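Lipopolysaccharide heptosyltransferase 2 (Escherichia coli, PDB 1PSW) catalyses transfer of the second heptose from ADP-L-glycero-beta-D-manno-heptose to heptosyl-Kdo2-lipid A in building the inner core of lipopolysaccharide. Local coordinates at residues 301-306 with 336-341; 195-200 with 284-289. All coordinates share one frame; numbering follows the deposited sequence.

Contact 1. Residues 301-306 with 336-341; sequences KARVIR and LEELNA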
ATOM      1  N   LYS A 301      14.180   2.574   6.170  1.00 17.38           N
ATOM      2  CA  LYS A 301      13.916   3.682   7.082  1.00 17.04           C
ATOM      3  C   LYS A 301      12.693   3.458   7.956  1.00 17.19           C
ATOM      4  O   LYS A 301      12.249   4.364   8.657  1.00 16.68           O
ATOM      5  CB  LYS A 301      13.775   4.989   6.289  1.00 19.03           C
ATOM      6  CG  LYS A 301      15.026   5.354   5.488  1.00 21.81           C
ATOM      7  CD  LYS A 301      15.014   6.808   5.035  1.00 27.31           C
ATOM      8  CE  LYS A 301      16.321   7.166   4.342  1.00 33.03           C
ATOM      9  NZ  LYS A 301      16.512   8.638   4.182  1.00 33.91           N
ATOM     10  N   ALA A 302      12.161   2.238   7.920  1.00 16.29           N
ATOM     11  CA  ALA A 302      11.002   1.875   8.729  1.00 15.61           C
ATOM     12  C   ALA A 302      11.434   1.155  10.010  1.00 16.35           C
ATOM     13  O   ALA A 302      12.455   0.465  10.043  1.00 16.65           O
ATOM     14  CB  ALA A 302      10.069   0.974   7.926  1.00 14.90           C
ATOM     15  N   ARG A 303      10.652   1.342  11.066  1.00 16.35           N
ATOM     16  CA  ARG A 303      10.895   0.693  12.343  1.00 16.96           C
ATOM     17  C   ARG A 303       9.539   0.157  12.780  1.00 17.19           C
ATOM     18  O   ARG A 303       8.509   0.821  12.610  1.00 17.13           O
ATOM     19  CB  ARG A 303      11.432   1.679  13.386  1.00 18.01           C
ATOM     20  CG  ARG A 303      12.829   2.220  13.079  1.00 16.73           C
ATOM     21  CD  ARG A 303      13.859   1.094  12.989  1.00 18.60           C
ATOM     22  NE  ARG A 303      15.225   1.588  12.810  1.00 19.45           N
ATOM     23  CZ  ARG A 303      15.723   2.057  11.668  1.00 19.51           C
ATOM     24  NH1 ARG A 303      14.971   2.102  10.573  1.00 16.40           N
ATOM     25  NH2 ARG A 303      16.981   2.480  11.620  1.00 18.18           N
ATOM     26  N   VAL A 304       9.544  -1.052  13.326  1.00 15.50           N
ATOM     27  CA  VAL A 304       8.325  -1.696  13.779  1.00 16.50           C
ATOM     28  C   VAL A 304       8.322  -1.819  15.288  1.00 16.09           C
ATOM     29  O   VAL A 304       9.323  -2.203  15.895  1.00 16.45           O
ATOM     30  CB  VAL A 304       8.176  -3.105  13.169  1.00 17.14           C
ATOM     31  CG1 VAL A 304       7.117  -3.891  13.932  1.00 19.55           C
ATOM     32  CG2 VAL A 304       7.782  -2.996  11.686  1.00 15.86           C
ATOM     33  N   ILE A 305       7.197  -1.472  15.895  1.00 16.10           N
ATOM     34  CA  ILE A 305       7.055  -1.582  17.338  1.00 16.65           C
ATOM     35  C   ILE A 305       5.925  -2.557  17.622  1.00 17.70           C
ATOM     36  O   ILE A 305       4.805  -2.390  17.132  1.00 15.76           O
ATOM     37  CB  ILE A 305       6.716  -0.230  17.981  1.00 16.84           C
ATOM     38  CG1 ILE A 305       7.826   0.783  17.659  1.00 16.73           C
ATOM     39  CG2 ILE A 305       6.569  -0.391  19.497  1.00 19.69           C
ATOM     40  CD1 ILE A 305       7.580   2.165  18.228  1.00 16.73           C
ATOM     41  N   ARG A 306       6.232  -3.594  18.393  1.00 19.84           N
ATOM     42  CA  ARG A 306       5.249  -4.606  18.776  1.00 21.12           C
ATOM     43  C   ARG A 306       5.692  -5.149  20.125  1.00 21.94           C
ATOM     44  O   ARG A 306       6.859  -5.501  20.306  1.00 20.48           O
ATOM     45  CB  ARG A 306       5.180  -5.751  17.761  1.00 21.46           C
ATOM     46  CG  ARG A 306       3.955  -6.640  17.972  1.00 21.26           C
ATOM     47  CD  ARG A 306       3.976  -7.900  17.123  1.00 22.23           C
ATOM     48  NE  ARG A 306       2.734  -8.662  17.264  1.00 21.98           N
ATOM     49  CZ  ARG A 306       2.593  -9.947  16.940  1.00 24.36           C
ATOM     50  NH1 ARG A 306       3.621 -10.633  16.455  1.00 22.61           N
ATOM     51  NH2 ARG A 306       1.420 -10.549  17.097  1.00 22.94           N
ATOM     52  N   LEU A 336       7.101   8.362  20.385  1.00 21.74           N
ATOM     53  CA  LEU A 336       7.746   9.659  20.199  1.00 24.13           C
ATOM     54  C   LEU A 336       9.269   9.529  20.183  1.00 25.09           C
ATOM     55  O   LEU A 336       9.948  10.165  19.379  1.00 26.75           O
ATOM     56  CB  LEU A 336       7.323  10.625  21.308  1.00 22.84           C
ATOM     57  CG  LEU A 336       7.976  12.006  21.283  1.00 24.29           C
ATOM     58  CD1 LEU A 336       7.613  12.735  19.993  1.00 22.10           C
ATOM     59  CD2 LEU A 336       7.517  12.800  22.497  1.00 26.17           C
ATOM     60  N   GLU A 337       9.795   8.704  21.081  1.00 27.71           N
ATOM     61  CA  GLU A 337      11.235   8.482  21.168  1.00 29.48           C
ATOM     62  C   GLU A 337      11.786   7.843  19.902  1.00 29.24           C
ATOM     63  O   GLU A 337      12.858   8.212  19.424  1.00 27.51           O
ATOM     64  CB  GLU A 337      11.557   7.598  22.369  1.00 33.42           C
ATOM     65  CG  GLU A 337      11.629   8.354  23.683  1.00 39.22           C
ATOM     66  CD  GLU A 337      11.814   7.439  24.878  1.00 42.26           C
ATOM     67  OE1 GLU A 337      12.614   6.482  24.774  1.00 45.24           O
ATOM     68  OE2 GLU A 337      11.176   7.686  25.926  1.00 43.22           O
ATOM     69  N   GLU A 338      11.056   6.869  19.371  1.00 28.06           N
ATOM     70  CA  GLU A 338      11.474   6.190  18.149  1.00 28.72           C
ATOM     71  C   GLU A 338      11.400   7.167  16.974  1.00 26.62           C
ATOM     72  O   GLU A 338      12.255   7.162  16.084  1.00 24.57           O
ATOM     73  CB  GLU A 338      10.563   4.996  17.870  1.00 30.69           C
ATOM     74  CG  GLU A 338      10.944   4.213  16.629  1.00 37.92           C
ATOM     75  CD  GLU A 338      12.173   3.353  16.839  1.00 43.02           C
ATOM     76  OE1 GLU A 338      12.114   2.444  17.697  1.00 44.66           O
ATOM     77  OE2 GLU A 338      13.195   3.590  16.158  1.00 44.83           O
ATOM     78  N   LEU A 339      10.365   8.001  16.982  1.00 25.23           N
ATOM     79  CA  LEU A 339      10.152   8.977  15.925  1.00 24.52           C
ATOM     80  C   LEU A 339      11.241  10.055  15.917  1.00 23.45           C
ATOM     81  O   LEU A 339      11.838  10.318  14.877  1.00 22.05           O
ATOM     82  CB  LEU A 339       8.765   9.610  16.079  1.00 24.45           C
ATOM     83  CG  LEU A 339       8.182  10.365  14.882  1.00 26.86           C
ATOM     84  CD1 LEU A 339       8.018   9.418  13.698  1.00 27.82           C
ATOM     85  CD2 LEU A 339       6.827  10.961  15.265  1.00 27.48           C
ATOM     86  N   ASN A 340      11.516  10.671  17.063  1.00 24.24           N
ATOM     87  CA  ASN A 340      12.545  11.708  17.102  1.00 25.72           C
ATOM     88  C   ASN A 340      13.903  11.189  16.629  1.00 26.64           C
ATOM     89  O   ASN A 340      14.694  11.934  16.049  1.00 27.08           O
ATOM     90  CB  ASN A 340      12.686  12.296  18.512  1.00 26.09           C
ATOM     91  CG  ASN A 340      11.506  13.161  18.902  1.00 24.84           C
ATOM     92  OD1 ASN A 340      10.976  13.909  18.086  1.00 26.30           O
ATOM     93  ND2 ASN A 340      11.095  13.069  20.160  1.00 27.50           N
ATOM     94  N   ALA A 341      14.171   9.908  16.865  1.00 27.53           N
ATOM     95  CA  ALA A 341      15.445   9.314  16.455  1.00 26.62           C
ATOM     96  C   ALA A 341      15.565   9.275  14.937  1.00 26.28           C
ATOM     97  O   ALA A 341      16.593   9.656  14.373  1.00 26.54           O
ATOM     98  CB  ALA A 341      15.576   7.906  17.022  1.00 26.48           C
TER
HETATM   99  O   HOH W   1      11.421  -0.566  16.644  1.00 39.69           O

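Contact 2. Residues 195-200 with 284-289; sequences KRWPHY and VALYGP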
ATOM      1  N   LYS A 195      -6.459  -3.695  15.112  1.00 21.43           N
ATOM      2  CA  LYS A 195      -5.114  -3.357  14.677  1.00 22.60           C
ATOM      3  C   LYS A 195      -4.812  -1.866  14.749  1.00 20.56           C
ATOM      4  O   LYS A 195      -3.742  -1.428  14.332  1.00 20.89           O
ATOM      5  CB  LYS A 195      -4.885  -3.882  13.259  1.00 25.71           C
ATOM      6  CG  LYS A 195      -5.027  -5.388  13.185  1.00 29.58           C
ATOM      7  CD  LYS A 195      -4.650  -5.943  11.832  1.00 35.42           C
ATOM      8  CE  LYS A 195      -4.800  -7.458  11.820  1.00 37.70           C
ATOM      9  NZ  LYS A 195      -4.307  -8.047  10.548  1.00 40.62           N
ATOM     10  N   ARG A 196      -5.734  -1.087  15.299  1.00 19.51           N
ATOM     11  CA  ARG A 196      -5.518   0.348  15.384  1.00 19.02           C
ATOM     12  C   ARG A 196      -4.951   0.836  16.708  1.00 19.99           C
ATOM     13  O   ARG A 196      -5.387   0.423  17.782  1.00 19.81           O
ATOM     14  CB  ARG A 196      -6.820   1.108  15.119  1.00 20.73           C
ATOM     15  CG  ARG A 196      -7.297   1.059  13.684  1.00 26.18           C
ATOM     16  CD  ARG A 196      -8.383   2.097  13.443  1.00 30.60           C
ATOM     17  NE  ARG A 196      -9.715   1.521  13.428  1.00 35.49           N
ATOM     18  CZ  ARG A 196     -10.840   2.227  13.504  1.00 38.98           C
ATOM     19  NH1 ARG A 196     -10.800   3.551  13.604  1.00 36.73           N
ATOM     20  NH2 ARG A 196     -12.012   1.600  13.478  1.00 39.94           N
ATOM     21  N   TRP A 197      -3.953   1.705  16.627  1.00 17.57           N
ATOM     22  CA  TRP A 197      -3.401   2.288  17.840  1.00 17.63           C
ATOM     23  C   TRP A 197      -4.555   3.199  18.256  1.00 16.14           C
ATOM     24  O   TRP A 197      -5.191   3.817  17.402  1.00 16.99           O
ATOM     25  CB  TRP A 197      -2.165   3.108  17.513  1.00 15.50           C
ATOM     26  CG  TRP A 197      -1.319   3.433  18.687  1.00 14.35           C
ATOM     27  CD1 TRP A 197      -0.987   2.609  19.719  1.00 14.35           C
ATOM     28  CD2 TRP A 197      -0.604   4.655  18.900  1.00 14.24           C
ATOM     29  NE1 TRP A 197      -0.088   3.237  20.561  1.00 14.57           N
ATOM     30  CE2 TRP A 197       0.168   4.487  20.073  1.00 15.42           C
ATOM     31  CE3 TRP A 197      -0.513   5.863  18.190  1.00 14.78           C
ATOM     32  CZ2 TRP A 197       0.988   5.497  20.575  1.00 14.76           C
ATOM     33  CZ3 TRP A 197       0.313   6.870  18.689  1.00 12.64           C
ATOM     34  CH2 TRP A 197       1.062   6.671  19.863  1.00 15.48           C
ATOM     35  N   PRO A 198      -4.856   3.288  19.563  1.00 16.65           N
ATOM     36  CA  PRO A 198      -5.956   4.130  20.060  1.00 15.23           C
ATOM     37  C   PRO A 198      -5.971   5.589  19.606  1.00 16.08           C
ATOM     38  O   PRO A 198      -4.937   6.260  19.569  1.00 15.93           O
ATOM     39  CB  PRO A 198      -5.815   4.016  21.572  1.00 15.83           C
ATOM     40  CG  PRO A 198      -5.293   2.625  21.749  1.00 16.95           C
ATOM     41  CD  PRO A 198      -4.240   2.526  20.663  1.00 16.74           C
ATOM     42  N   HIS A 199      -7.163   6.074  19.273  1.00 15.72           N
ATOM     43  CA  HIS A 199      -7.334   7.454  18.850  1.00 17.20           C
ATOM     44  C   HIS A 199      -6.743   8.426  19.874  1.00 18.31           C
ATOM     45  O   HIS A 199      -6.170   9.454  19.504  1.00 17.93           O
ATOM     46  CB  HIS A 199      -8.823   7.785  18.640  1.00 17.93           C
ATOM     47  CG  HIS A 199      -9.674   7.610  19.862  1.00 19.09           C
ATOM     48  ND1 HIS A 199     -10.162   6.384  20.265  1.00 20.22           N
ATOM     49  CD2 HIS A 199     -10.116   8.507  20.777  1.00 18.94           C
ATOM     50  CE1 HIS A 199     -10.866   6.533  21.373  1.00 20.50           C
ATOM     51  NE2 HIS A 199     -10.854   7.812  21.705  1.00 20.59           N
ATOM     52  N   TYR A 200      -6.877   8.123  21.163  1.00 18.79           N
ATOM     53  CA  TYR A 200      -6.337   9.026  22.175  1.00 18.62           C
ATOM     54  C   TYR A 200      -4.819   8.984  22.247  1.00 18.41           C
ATOM     55  O   TYR A 200      -4.190   9.955  22.667  1.00 18.06           O
ATOM     56  CB  TYR A 200      -6.952   8.734  23.546  1.00 17.88           C
ATOM     57  CG  TYR A 200      -7.027   7.273  23.910  1.00 16.93           C
ATOM     58  CD1 TYR A 200      -5.966   6.634  24.546  1.00 17.82           C
ATOM     59  CD2 TYR A 200      -8.175   6.536  23.639  1.00 18.26           C
ATOM     60  CE1 TYR A 200      -6.049   5.296  24.910  1.00 16.17           C
ATOM     61  CE2 TYR A 200      -8.273   5.210  23.991  1.00 18.97           C
ATOM     62  CZ  TYR A 200      -7.210   4.594  24.628  1.00 18.80           C
ATOM     63  OH  TYR A 200      -7.327   3.278  24.980  1.00 19.34           O
ATOM     64  N   VAL A 284       7.223   4.781  11.467  1.00 15.98           N
ATOM     65  CA  VAL A 284       7.124   3.959  12.665  1.00 15.71           C
ATOM     66  C   VAL A 284       5.803   3.214  12.499  1.00 14.85           C
ATOM     67  O   VAL A 284       4.742   3.836  12.427  1.00 16.01           O
ATOM     68  CB  VAL A 284       7.076   4.821  13.950  1.00 15.69           C
ATOM     69  CG1 VAL A 284       6.911   3.922  15.172  1.00 15.25           C
ATOM     70  CG2 VAL A 284       8.346   5.640  14.076  1.00 18.58           C
ATOM     71  N   ALA A 285       5.879   1.889  12.428  1.00 14.18           N
ATOM     72  CA  ALA A 285       4.712   1.038  12.251  1.00 14.34           C
ATOM     73  C   ALA A 285       4.356   0.325  13.554  1.00 16.00           C
ATOM     74  O   ALA A 285       5.159  -0.417  14.114  1.00 15.89           O
ATOM     75  CB  ALA A 285       4.980   0.029  11.143  1.00 13.68           C
ATOM     76  N   LEU A 286       3.137   0.566  14.028  1.00 15.83           N
ATOM     77  CA  LEU A 286       2.653  -0.003  15.280  1.00 15.44           C
ATOM     78  C   LEU A 286       1.831  -1.272  15.107  1.00 15.92           C
ATOM     79  O   LEU A 286       0.774  -1.265  14.465  1.00 16.91           O
ATOM     80  CB  LEU A 286       1.834   1.051  16.020  1.00 14.37           C
ATOM     81  CG  LEU A 286       2.516   2.424  16.070  1.00 15.17           C
ATOM     82  CD1 LEU A 286       1.638   3.392  16.855  1.00 15.63           C
ATOM     83  CD2 LEU A 286       3.902   2.312  16.726  1.00 13.46           C
ATOM     84  N   TYR A 287       2.314  -2.358  15.702  1.00 15.18           N
ATOM     85  CA  TYR A 287       1.640  -3.652  15.621  1.00 17.20           C
ATOM     86  C   TYR A 287       1.107  -4.141  16.959  1.00 18.48           C
ATOM     87  O   TYR A 287       1.698  -3.895  18.010  1.00 18.24           O
ATOM     88  CB  TYR A 287       2.591  -4.713  15.076  1.00 18.33           C
ATOM     89  CG  TYR A 287       2.877  -4.601  13.600  1.00 18.87           C
ATOM     90  CD1 TYR A 287       3.719  -3.605  13.100  1.00 18.96           C
ATOM     91  CD2 TYR A 287       2.311  -5.503  12.700  1.00 17.35           C
ATOM     92  CE1 TYR A 287       3.990  -3.516  11.735  1.00 19.09           C
ATOM     93  CE2 TYR A 287       2.575  -5.422  11.339  1.00 18.79           C
ATOM     94  CZ  TYR A 287       3.414  -4.433  10.862  1.00 18.48           C
ATOM     95  OH  TYR A 287       3.696  -4.365   9.513  1.00 19.15           O
ATOM     96  N   GLY A 288      -0.013  -4.847  16.891  1.00 19.10           N
ATOM     97  CA  GLY A 288      -0.631  -5.397  18.078  1.00 19.50           C
ATOM     98  C   GLY A 288      -0.929  -6.873  17.866  1.00 21.32           C
ATOM     99  O   GLY A 288      -0.014  -7.696  17.930  1.00 21.80           O
ATOM    100  N   PRO A 289      -2.187  -7.249  17.590  1.00 21.45           N
ATOM    101  CA  PRO A 289      -2.509  -8.663  17.386  1.00 25.18           C
ATOM    102  C   PRO A 289      -1.886  -9.283  16.131  1.00 27.12           C
ATOM    103  O   PRO A 289      -1.663 -10.492  16.085  1.00 30.59           O
ATOM    104  CB  PRO A 289      -4.032  -8.659  17.350  1.00 23.26           C
ATOM    105  CG  PRO A 289      -4.334  -7.348  16.696  1.00 23.05           C
ATOM    106  CD  PRO A 289      -3.385  -6.409  17.418  1.00 22.44           C
TER
HETATM  107  O   HOH W   2      -1.464  -2.488  13.675  1.00 18.79           O

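Contact 1. Residues 301-306 with 336-341
Arg303 and Ile305 meet Glu338 in a small helix-on-sheet contact at the margin of the C-terminal domain, where strand 302-306, the last of a six-stranded parallel sheet, lies under helix 332-347. Glu338 carries the whole helix side and uses its two ends differently. Near the backbone its CB rests against CD1 of Ile305 at 4.1 Å, the two side chains sliding past each other in opposite directions; Ile305 also packs on Val284 of the next strand. Farther out, the Glu338 chain leaves with CG anti to the backbone N (chi1 -179°) and bends at chi2, which brings the carboxylate against the methylenes of Arg303, the two side chains crossing at about a right angle. Glu338 OE2 lies 3.4 Å from Arg303 CG and 3.8 Å from Arg303 CB, so the oxygen touches methylenes and not N-H groups. The guanidinium is turned away: Arg303 NE is 4.4 Å from Glu338 OE2, which stands well out of the guanidinium plane, and the two planes are 49° apart. Arg303 bends back on its own strand, and its NH1 donates to Ala302 O at 3.0 Å from above the carbonyl plane; His300 O is a second acceptor for the same nitrogen. Glu338 OE1 takes a long 3.3 Å bond from a water that also donates to Val304 O at 2.8 Å, tying helix to strand backbone. An alanine here keeps CB but lacks CG, CD and the guanidinium, and Glu338 OE2 would probably be left without its closest contact and the nearby positive charge, its carboxylate less restrained in rotation. With no N-H of Arg303 aimed at OE2, the opposite charges probably attract without a salt bridge, and across these segments van der Waals contact and one bridging water do the joining.

Contact 2. Residues 195-200 with 284-289
Trp197 and Leu286 form the heart of this contact, a CH-pi pairing of an indole face with a leucine methyl. Trp197 CB lies 3.9 Å from Leu286 CD1, and from it CG leaves anti to the backbone N (chi1 -164°), a torsion that carries the indole from the loop toward strand 283-287 and turns its face to that methyl. Trp197 CG lies 3.5 Å from Leu286 CD1 and Trp197 CD2 closer still, at 3.3 Å; Trp197 CE3, on the six-membered side, is again at 3.5 Å. Trp197 CE2 lies a little farther from the methyl, and CD1, NE1 and CZ3 are at the margin of the contact. The methyl sits over the five-membered ring, 22° off its normal. NE1 donates to Ile330 O, while Val335 of helix 332-347 touches both Trp197 and Leu286. In the turn that follows, Lys195 CG brushes Pro289 CG at 4.1 Å, and a water donates to Lys195 O at 2.6 Å and to Leu286 O. Trp197 precedes Pro198, the N-cap residue of helix 199-211, so the indole fastens that helix start to strand 283-287. Such loops and helix starts at the C-terminal ends of parallel strands belong to the Rossmann-like C-terminal domain of a GT-B glycosyltransferase.

Contacts 1 and 2 share one parallel sheet, their strands 302-306 and 283-287 being neighbours joined by backbone pairing, probably including a bond from Ala285 N to Arg303 O at 2.8 Å. Helix 332-347 also links them: it supplies one side of contact 1 and, through Val335, packs on both Trp197 and Leu286 of contact 2. Their places differ. Contact 1 lies on an edge strand of the sheet, and its two charged residues are partly exposed, with only Ile305 buried; contact 2 is one strand further in, and its main pair is buried. Accordingly charge and aliphatic packing mix in the first, apolar CH-pi packing leads in the second, and each has a water bridge.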